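Local atomic coordinates of pectate lyase (Pectobacterium carotovorum, PDB entry 4U4B), a protein that probably cleaves polygalacturonate and methylated pectins internally by calcium-dependent beta-elimination, giving oligosaccharides with unsaturated galacturonosyl ends. Residues I195-A200 with G222-K227. Sequence-based numbering, arbitrary orientation.
With SO4 (sulfate ion), chain B.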
loop_
_atom_site.group_PDB
_atom_site.type_symbol
_atom_site.label_atom_id
_atom_site.label_comp_id
_atom_site.label_asym_id
_atom_site.label_seq_id
_atom_site.Cartn_x
_atom_site.Cartn_y
_atom_site.Cartn_z
ATOM N N ILE A 195 0.079 11.394 -3.284
ATOM C CA ILE A 195 1.444 10.917 -3.446
ATOM C C ILE A 195 2.231 11.853 -4.358
ATOM O O ILE A 195 1.722 12.257 -5.403
ATOM C CB ILE A 195 1.451 9.483 -4.032
ATOM C CG1 ILE A 195 1.027 8.478 -2.971
ATOM C CG2 ILE A 195 2.818 9.106 -4.600
ATOM C CD1 ILE A 195 0.625 7.128 -3.552
ATOM N N CYS A 196 3.457 12.205 -3.970
ATOM C CA CYS A 196 4.345 12.911 -4.889
ATOM C C CYS A 196 4.933 11.954 -5.919
ATOM O O CYS A 196 4.485 11.916 -7.061
ATOM C CB CYS A 196 5.469 13.614 -4.142
ATOM S SG CYS A 196 4.896 14.848 -2.968
ATOM N N GLU A 197 5.931 11.174 -5.515
ATOM C CA GLU A 197 6.589 10.262 -6.441
ATOM C C GLU A 197 6.563 8.836 -5.914
ATOM O O GLU A 197 6.268 7.889 -6.658
ATOM C CB GLU A 197 8.037 10.709 -6.709
ATOM C CG GLU A 197 8.798 9.847 -7.735
ATOM C CD GLU A 197 7.997 9.614 -9.018
ATOM O OE1 GLU A 197 7.382 10.580 -9.524
ATOM O OE2 GLU A 197 7.965 8.459 -9.511
ATOM N N ASP A 198 6.857 8.691 -4.625
ATOM C CA ASP A 198 6.888 7.390 -3.978
ATOM C C ASP A 198 6.102 7.413 -2.672
ATOM O O ASP A 198 6.393 8.228 -1.784
ATOM C CB ASP A 198 8.330 6.960 -3.686
ATOM C CG ASP A 198 9.229 7.022 -4.914
ATOM O OD1 ASP A 198 8.785 6.615 -6.007
ATOM O OD2 ASP A 198 10.391 7.478 -4.784
ATOM N N ALA A 199 5.128 6.513 -2.548
ATOM C CA ALA A 199 4.428 6.305 -1.284
ATOM C C ALA A 199 5.397 5.791 -0.214
ATOM O O ALA A 199 5.392 6.258 0.923
ATOM C CB ALA A 199 3.259 5.320 -1.466
ATOM N N ALA A 200 6.227 4.826 -0.587
ATOM C CA ALA A 200 7.235 4.298 0.328
ATOM C C ALA A 200 8.540 3.974 -0.418
ATOM O O ALA A 200 8.533 3.487 -1.571
ATOM C CB ALA A 200 6.717 3.074 1.045
ATOM N N GLY A 222 5.520 15.895 -11.827
ATOM C CA GLY A 222 6.307 16.577 -12.834
ATOM C C GLY A 222 5.842 16.092 -14.189
ATOM O O GLY A 222 6.567 16.174 -15.183
ATOM N N GLY A 223 4.614 15.579 -14.218
ATOM C CA GLY A 223 4.072 14.930 -15.398
ATOM C C GLY A 223 4.505 13.478 -15.433
ATOM O O GLY A 223 3.835 12.622 -16.013
ATOM N N LYS A 224 5.641 13.203 -14.796
ATOM C CA LYS A 224 6.208 11.869 -14.797
ATOM C C LYS A 224 5.500 10.975 -13.777
ATOM O O LYS A 224 5.174 11.400 -12.668
ATOM C CB LYS A 224 7.722 11.927 -14.545
ATOM C CG LYS A 224 8.170 12.784 -13.369
ATOM C CD LYS A 224 8.257 11.959 -12.093
ATOM C CE LYS A 224 9.020 10.640 -12.294
ATOM N NZ LYS A 224 10.507 10.783 -12.216
ATOM N N PRO A 225 5.247 9.725 -14.177
ATOM C CA PRO A 225 4.454 8.744 -13.439
ATOM C C PRO A 225 5.074 8.397 -12.090
ATOM O O PRO A 225 6.295 8.356 -11.978
ATOM C CB PRO A 225 4.459 7.525 -14.372
ATOM C CG PRO A 225 4.815 8.057 -15.722
ATOM C CD PRO A 225 5.763 9.165 -15.438
ATOM N N ASP A 226 4.249 8.148 -11.076
ATOM C CA ASP A 226 4.780 7.864 -9.751
ATOM C C ASP A 226 5.255 6.414 -9.666
ATOM O O ASP A 226 4.878 5.589 -10.487
ATOM C CB ASP A 226 3.736 8.182 -8.668
ATOM C CG ASP A 226 2.559 7.213 -8.664
ATOM O OD1 ASP A 226 2.379 6.467 -9.642
ATOM O OD2 ASP A 226 1.794 7.209 -7.671
ATOM N N LYS A 227 6.113 6.125 -8.696
ATOM C CA LYS A 227 6.497 4.753 -8.388
ATOM C C LYS A 227 6.106 4.486 -6.942
ATOM O O LYS A 227 6.755 4.975 -6.026
ATOM C CB LYS A 227 8.000 4.522 -8.596
ATOM C CG LYS A 227 8.436 4.492 -10.052
ATOM C CD LYS A 227 9.469 5.547 -10.314
ATOM C CE LYS A 227 9.425 5.984 -11.760
ATOM N NZ LYS A 227 10.592 6.862 -12.082
HETATM S S SO4 B . 11.793 4.442 -13.683
HETATM O O1 SO4 B . 12.354 4.906 -12.406
HETATM O O2 SO4 B . 10.802 3.397 -13.423
HETATM O O3 SO4 B . 11.149 5.551 -14.385
HETATM O O4 SO4 B . 12.853 3.905 -14.542
#
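Glu197 sets out with CG anti to its backbone N (chi1 -177°) and then bends at chi2 (49°), which swings its carboxylate back over the 222-227 loop although the CB points away from it. The Lys224 side chain, folded at its last three torsions, crosses that of Glu197 at about a right angle and meets its carboxylate through methylenes, with OE1 of Glu197 3.0 Å from CD of Lys224. The ammonium NZ of Lys224 stays 4.1 Å from the same OE1, too far for a salt bridge. The other oxygen, OE2, lies 3.0 Å from the carbonyl O of Pro225, an acceptor facing an acceptor, and 3.4 Å from CD of Lys227. Between the backbones, Lys227 N donates to Glu197 O (2.7 Å), reaching the carbonyl almost end-on (165° at the oxygen) although the bond is bent at the hydrogen. The segments lead into strands 200-202 and 227-231, neighbouring parallel strands on successive coils of the right-handed parallel beta-helix of polysaccharide lyase family 3, and this bond ties them where Lys227 begins its strand. Asp198 lies beside Lys227 and points the same way, its OD1 2.6 Å from Lys227 O. On the buried side, Ile195, a residue of the calcium site, touches OD2 of Asp226 with CG2 (3.8 Å), the two side chains crossing at about a right angle; that carboxylate is held by His250 and the backbone N of Gly251, close to the calcium ligand Asn216. NZ of Lys227 donates to two oxygens of a sulfate, probably from the crystallisation liquor, which Lys252 and Arg255 also bind.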